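Local atomic coordinates of variant surface glycoprotein MITAT 1.1 (Trypanosoma brucei brucei, PDB entry 5LY9), a protein that forms the surface coat of the parasite, which expresses a series of antigenically distinct versions of it to evade the host immune response. Residues S119-D130 with P183-K191. Sequence-based numbering, arbitrary orientation.
Sequences SENKCLVTTNAD and PTTSTGTCK
The Cys123-Cys190 disulfide ties two loops together in the head of this A-type variant surface glycoprotein, at the end of the elongated N-terminal domain that holds the chain's N-terminus. Residues 119-130 follow the long helix 62-114; residues 183-191 come from the loop between strands 173-174 and 211-213. The two SG atoms lie 2.0 Å apart with a torsion of 93° about the S-S bond, close to a right angle. Cys123 SG sits beside its own backbone N (chi1 -73°), whereas Cys190 SG is swung opposite its N (chi1 -178°), and from these two settings the sulfurs meet between the two loops. Next to the bridge, Lys122 N donates to Thr189 O at 2.8 Å. Thr189 OG1 reaches Glu120 O almost head-on to the carbonyl, at 2.7 Å, and a weak bond from Thr189 N shares that oxygen. A water links Asn121 OD1, Thr189 OG1 and Lys191 N, while Asn121 ND2 binds Thr203 O of the second subunit and Glu120 OE1 binds Ser205 of that subunit, so this edge of the contact faces the dimer partner. Farther along, Pro183 points its CG at the Asn128-Ala129 peptide, 3.3 Å from Ala129 N, and a second water joins that nitrogen to Thr184 O. Between these two regions, Asp130 grips residues 186-188 with both carboxylate oxygens: OD2 accepts from Ser186 OG on its syn side, tilted from the carboxylate plane, and OD1 accepts Thr187 N through its syn lone pair at 2.9 Å and Gly188 N nearly along the C-O bond, also at 2.9 Å.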
ATOM      1  N   SER A 119       2.362 -16.198  43.049  1.00 29.80           N
ATOM      2  CA  SER A 119       1.553 -17.361  42.796  1.00 29.11           C
ATOM      3  C   SER A 119       0.127 -16.961  42.502  1.00 26.85           C
ATOM      4  O   SER A 119      -0.609 -17.748  41.890  1.00 26.91           O
ATOM      5  CB  SER A 119       1.567 -18.249  44.050  1.00 31.30           C
ATOM      6  OG  SER A 119       0.963 -17.555  45.124  1.00 33.40           O
ATOM      7  N   GLU A 120      -0.287 -15.766  42.907  1.00 26.46           N
ATOM      8  CA  GLU A 120      -1.723 -15.380  42.872  1.00 25.30           C
ATOM      9  C   GLU A 120      -2.198 -14.679  41.589  1.00 24.75           C
ATOM     10  O   GLU A 120      -3.402 -14.550  41.413  1.00 24.71           O
ATOM     11  CB  GLU A 120      -2.059 -14.420  44.014  1.00 26.23           C
ATOM     12  CG  GLU A 120      -1.671 -15.019  45.383  1.00 27.72           C
ATOM     13  CD  GLU A 120      -0.262 -14.660  45.856  1.00 29.29           C
ATOM     14  OE1 GLU A 120       0.570 -14.066  45.163  1.00 28.18           O
ATOM     15  OE2 GLU A 120       0.020 -15.016  47.038  1.00 33.84           O
ATOM     16  N   ASN A 121      -1.300 -14.248  40.722  1.00 24.92           N
ATOM     17  CA  ASN A 121      -1.705 -13.480  39.528  1.00 24.92           C
ATOM     18  C   ASN A 121      -1.020 -14.040  38.328  1.00 24.83           C
ATOM     19  O   ASN A 121       0.205 -13.890  38.156  1.00 25.05           O
ATOM     20  CB  ASN A 121      -1.393 -11.991  39.707  1.00 24.26           C
ATOM     21  CG  ASN A 121      -1.954 -11.443  41.025  1.00 25.57           C
ATOM     22  OD1 ASN A 121      -3.133 -11.000  41.119  1.00 24.31           O
ATOM     23  ND2 ASN A 121      -1.120 -11.486  42.084  1.00 25.57           N
ATOM     24  N   LYS A 122      -1.817 -14.670  37.458  1.00 25.58           N
ATOM     25  CA  LYS A 122      -1.276 -15.249  36.243  1.00 26.09           C
ATOM     26  C   LYS A 122      -2.377 -15.232  35.222  1.00 24.43           C
ATOM     27  O   LYS A 122      -3.431 -15.793  35.466  1.00 23.58           O
ATOM     28  CB  LYS A 122      -0.814 -16.683  36.484  1.00 28.91           C
ATOM     29  CG  LYS A 122       0.218 -16.863  37.550  1.00 30.60           C
ATOM     30  CD  LYS A 122       0.658 -18.274  37.777  1.00 29.96           C
ATOM     31  CE  LYS A 122       1.834 -18.177  38.745  1.00 30.87           C
ATOM     32  NZ  LYS A 122       2.159 -19.531  39.251  1.00 32.44           N
ATOM     33  N   CYS A 123      -2.134 -14.612  34.049  1.00 24.52           N
ATOM     34  CA  CYS A 123      -3.232 -14.440  33.066  1.00 25.40           C
ATOM     35  C   CYS A 123      -3.148 -15.286  31.788  1.00 25.25           C
ATOM     36  O   CYS A 123      -4.169 -15.657  31.180  1.00 27.60           O
ATOM     37  CB  CYS A 123      -3.406 -12.964  32.710  1.00 26.72           C
ATOM     38  SG  CYS A 123      -4.140 -11.925  33.970  1.00 27.72           S
ATOM     39  N   LEU A 124      -1.953 -15.573  31.340  1.00 24.27           N
ATOM     40  CA  LEU A 124      -1.775 -16.520  30.244  1.00 24.29           C
ATOM     41  C   LEU A 124      -1.233 -17.773  30.851  1.00 24.34           C
ATOM     42  O   LEU A 124      -0.091 -17.798  31.271  1.00 24.30           O
ATOM     43  CB  LEU A 124      -0.823 -16.000  29.175  1.00 24.77           C
ATOM     44  CG  LEU A 124      -1.310 -14.770  28.409  1.00 25.76           C
ATOM     45  CD1 LEU A 124      -0.265 -14.466  27.327  1.00 26.88           C
ATOM     46  CD2 LEU A 124      -2.689 -14.906  27.786  1.00 24.11           C
ATOM     47  N   VAL A 125      -2.082 -18.770  30.928  1.00 24.00           N
ATOM     48  CA  VAL A 125      -1.750 -20.003  31.578  1.00 24.55           C
ATOM     49  C   VAL A 125      -1.835 -21.178  30.632  1.00 26.08           C
ATOM     50  O   VAL A 125      -2.246 -21.054  29.459  1.00 25.30           O
ATOM     51  CB  VAL A 125      -2.654 -20.232  32.846  1.00 23.79           C
ATOM     52  CG1 VAL A 125      -2.385 -19.148  33.848  1.00 23.28           C
ATOM     53  CG2 VAL A 125      -4.152 -20.364  32.503  1.00 23.85           C
ATOM     54  N   THR A 126      -1.412 -22.356  31.114  1.00 24.52           N
ATOM     55  CA  THR A 126      -1.345 -23.506  30.255  1.00 25.36           C
ATOM     56  C   THR A 126      -2.663 -24.234  30.298  1.00 25.38           C
ATOM     57  O   THR A 126      -3.598 -23.960  29.492  1.00 26.32           O
ATOM     58  CB  THR A 126      -0.145 -24.386  30.604  1.00 27.23           C
ATOM     59  OG1 THR A 126      -0.318 -24.838  31.969  1.00 26.88           O
ATOM     60  CG2 THR A 126       1.106 -23.624  30.422  1.00 28.24           C
ATOM     61  N   THR A 127      -2.796 -25.181  31.230  1.00 25.37           N
ATOM     62  CA  THR A 127      -3.990 -26.021  31.348  1.00 25.62           C
ATOM     63  C   THR A 127      -4.639 -25.916  32.758  1.00 25.34           C
ATOM     64  O   THR A 127      -5.702 -26.486  32.966  1.00 26.86           O
ATOM     65  CB  THR A 127      -3.601 -27.494  31.166  1.00 28.15           C
ATOM     66  OG1 THR A 127      -2.601 -27.799  32.156  1.00 28.20           O
ATOM     67  CG2 THR A 127      -3.053 -27.789  29.719  1.00 29.25           C
ATOM     68  N   ASN A 128      -4.083 -25.107  33.662  1.00 24.89           N
ATOM     69  CA  ASN A 128      -4.605 -24.921  35.036  1.00 24.66           C
ATOM     70  C   ASN A 128      -4.256 -23.513  35.460  1.00 24.99           C
ATOM     71  O   ASN A 128      -3.438 -22.802  34.823  1.00 23.43           O
ATOM     72  CB  ASN A 128      -4.016 -25.907  36.055  1.00 25.30           C
ATOM     73  CG  ASN A 128      -2.496 -25.848  36.137  1.00 25.31           C
ATOM     74  OD1 ASN A 128      -1.889 -24.919  36.639  1.00 26.25           O
ATOM     75  ND2 ASN A 128      -1.884 -26.894  35.724  1.00 26.33           N
ATOM     76  N   ALA A 129      -4.883 -23.098  36.542  1.00 24.37           N
ATOM     77  CA  ALA A 129      -4.765 -21.701  36.976  1.00 24.29           C
ATOM     78  C   ALA A 129      -3.428 -21.304  37.477  1.00 24.54           C
ATOM     79  O   ALA A 129      -3.175 -20.076  37.620  1.00 25.27           O
ATOM     80  CB  ALA A 129      -5.819 -21.349  37.973  1.00 24.99           C
ATOM     81  N   ASP A 130      -2.561 -22.289  37.797  1.00 24.38           N
ATOM     82  CA  ASP A 130      -1.285 -22.009  38.472  1.00 24.48           C
ATOM     83  C   ASP A 130       0.005 -21.946  37.660  1.00 25.98           C
ATOM     84  O   ASP A 130       1.093 -21.744  38.225  1.00 25.43           O
ATOM     85  CB  ASP A 130      -1.066 -23.078  39.568  1.00 26.14           C
ATOM     86  CG  ASP A 130      -2.155 -23.094  40.609  1.00 25.86           C
ATOM     87  OD1 ASP A 130      -2.899 -22.122  40.738  1.00 27.68           O
ATOM     88  OD2 ASP A 130      -2.286 -24.136  41.312  1.00 27.30           O
ATOM     89  N   PRO A 183      -9.580 -22.103  33.533  1.00 24.33           N
ATOM     90  CA  PRO A 183      -9.700 -23.350  34.309  1.00 25.86           C
ATOM     91  C   PRO A 183     -10.393 -23.174  35.658  1.00 26.35           C
ATOM     92  O   PRO A 183     -10.763 -22.042  36.086  1.00 25.38           O
ATOM     93  CB  PRO A 183      -8.243 -23.749  34.520  1.00 26.86           C
ATOM     94  CG  PRO A 183      -7.511 -22.449  34.607  1.00 26.66           C
ATOM     95  CD  PRO A 183      -8.254 -21.530  33.601  1.00 24.95           C
ATOM     96  N   THR A 184     -10.525 -24.299  36.376  1.00 26.75           N
ATOM     97  CA  THR A 184     -11.018 -24.245  37.729  1.00 26.85           C
ATOM     98  C   THR A 184     -10.091 -23.430  38.629  1.00 25.99           C
ATOM     99  O   THR A 184      -8.917 -23.225  38.317  1.00 24.06           O
ATOM    100  CB  THR A 184     -11.140 -25.669  38.296  1.00 30.17           C
ATOM    101  OG1 THR A 184      -9.868 -26.332  38.204  1.00 30.04           O
ATOM    102  CG2 THR A 184     -12.100 -26.484  37.458  1.00 33.26           C
ATOM    103  N   THR A 185     -10.624 -23.021  39.790  1.00 26.10           N
ATOM    104  CA  THR A 185      -9.838 -22.232  40.734  1.00 26.62           C
ATOM    105  C   THR A 185      -8.723 -23.142  41.283  1.00 25.41           C
ATOM    106  O   THR A 185      -8.887 -24.352  41.391  1.00 26.39           O
ATOM    107  CB  THR A 185     -10.649 -21.719  41.894  1.00 27.88           C
ATOM    108  OG1 THR A 185     -11.373 -22.825  42.398  1.00 28.91           O
ATOM    109  CG2 THR A 185     -11.575 -20.714  41.443  1.00 28.48           C
ATOM    110  N   SER A 186      -7.617 -22.530  41.615  1.00 25.94           N
ATOM    111  CA  SER A 186      -6.562 -23.215  42.355  1.00 25.55           C
ATOM    112  C   SER A 186      -5.959 -22.132  43.178  1.00 25.78           C
ATOM    113  O   SER A 186      -6.556 -21.806  44.226  1.00 27.42           O
ATOM    114  CB  SER A 186      -5.659 -23.975  41.403  1.00 26.08           C
ATOM    115  OG  SER A 186      -4.636 -24.690  42.122  1.00 24.99           O
ATOM    116  N   THR A 187      -4.864 -21.519  42.744  1.00 24.79           N
ATOM    117  CA  THR A 187      -4.203 -20.385  43.432  1.00 26.12           C
ATOM    118  C   THR A 187      -4.070 -19.158  42.505  1.00 25.68           C
ATOM    119  O   THR A 187      -4.436 -18.053  42.880  1.00 26.31           O
ATOM    120  CB  THR A 187      -2.833 -20.796  43.994  1.00 26.73           C
ATOM    121  OG1 THR A 187      -3.093 -21.839  44.924  1.00 26.52           O
ATOM    122  CG2 THR A 187      -2.151 -19.626  44.698  1.00 26.61           C
ATOM    123  N   GLY A 188      -3.564 -19.366  41.306  1.00 26.37           N
ATOM    124  CA  GLY A 188      -3.430 -18.244  40.330  1.00 26.14           C
ATOM    125  C   GLY A 188      -4.767 -17.689  39.892  1.00 25.49           C
ATOM    126  O   GLY A 188      -5.777 -18.398  39.825  1.00 24.24           O
ATOM    127  N   THR A 189      -4.808 -16.400  39.634  1.00 23.97           N
ATOM    128  CA  THR A 189      -6.053 -15.761  39.192  1.00 24.07           C
ATOM    129  C   THR A 189      -5.685 -14.678  38.179  1.00 24.75           C
ATOM    130  O   THR A 189      -4.549 -14.283  38.103  1.00 24.74           O
ATOM    131  CB  THR A 189      -6.789 -15.035  40.335  1.00 23.37           C
ATOM    132  OG1 THR A 189      -5.978 -13.938  40.817  1.00 24.30           O
ATOM    133  CG2 THR A 189      -7.122 -15.935  41.449  1.00 24.68           C
ATOM    134  N   CYS A 190      -6.634 -14.274  37.343  1.00 24.30           N
ATOM    135  CA  CYS A 190      -6.471 -13.136  36.438  1.00 24.48           C
ATOM    136  C   CYS A 190      -7.734 -12.329  36.646  1.00 25.44           C
ATOM    137  O   CYS A 190      -8.769 -12.566  35.967  1.00 25.37           O
ATOM    138  CB  CYS A 190      -6.372 -13.676  35.024  1.00 25.27           C
ATOM    139  SG  CYS A 190      -6.109 -12.341  33.815  1.00 25.66           S
ATOM    140  N   LYS A 191      -7.675 -11.375  37.592  1.00 24.18           N
ATOM    141  CA  LYS A 191      -8.841 -10.596  37.947  1.00 24.17           C
ATOM    142  C   LYS A 191      -9.312  -9.737  36.775  1.00 24.51           C
ATOM    143  O   LYS A 191     -10.507  -9.386  36.727  1.00 23.81           O
ATOM    144  CB  LYS A 191      -8.540  -9.706  39.156  1.00 24.38           C
ATOM    145  CG  LYS A 191      -8.446 -10.505  40.426  1.00 26.24           C
ATOM    146  CD  LYS A 191      -8.313  -9.678  41.675  1.00 26.19           C
ATOM    147  CE  LYS A 191      -7.021  -8.847  41.691  1.00 26.60           C
ATOM    148  NZ  LYS A 191      -7.086  -7.974  42.937  1.00 28.16           N
TER
HETATM  149  O   HOH W   1      -5.179 -11.499  39.459  1.00 23.44           O
HETATM  150  O   HOH W   2      -6.822 -24.747  37.694  1.00 24.68           O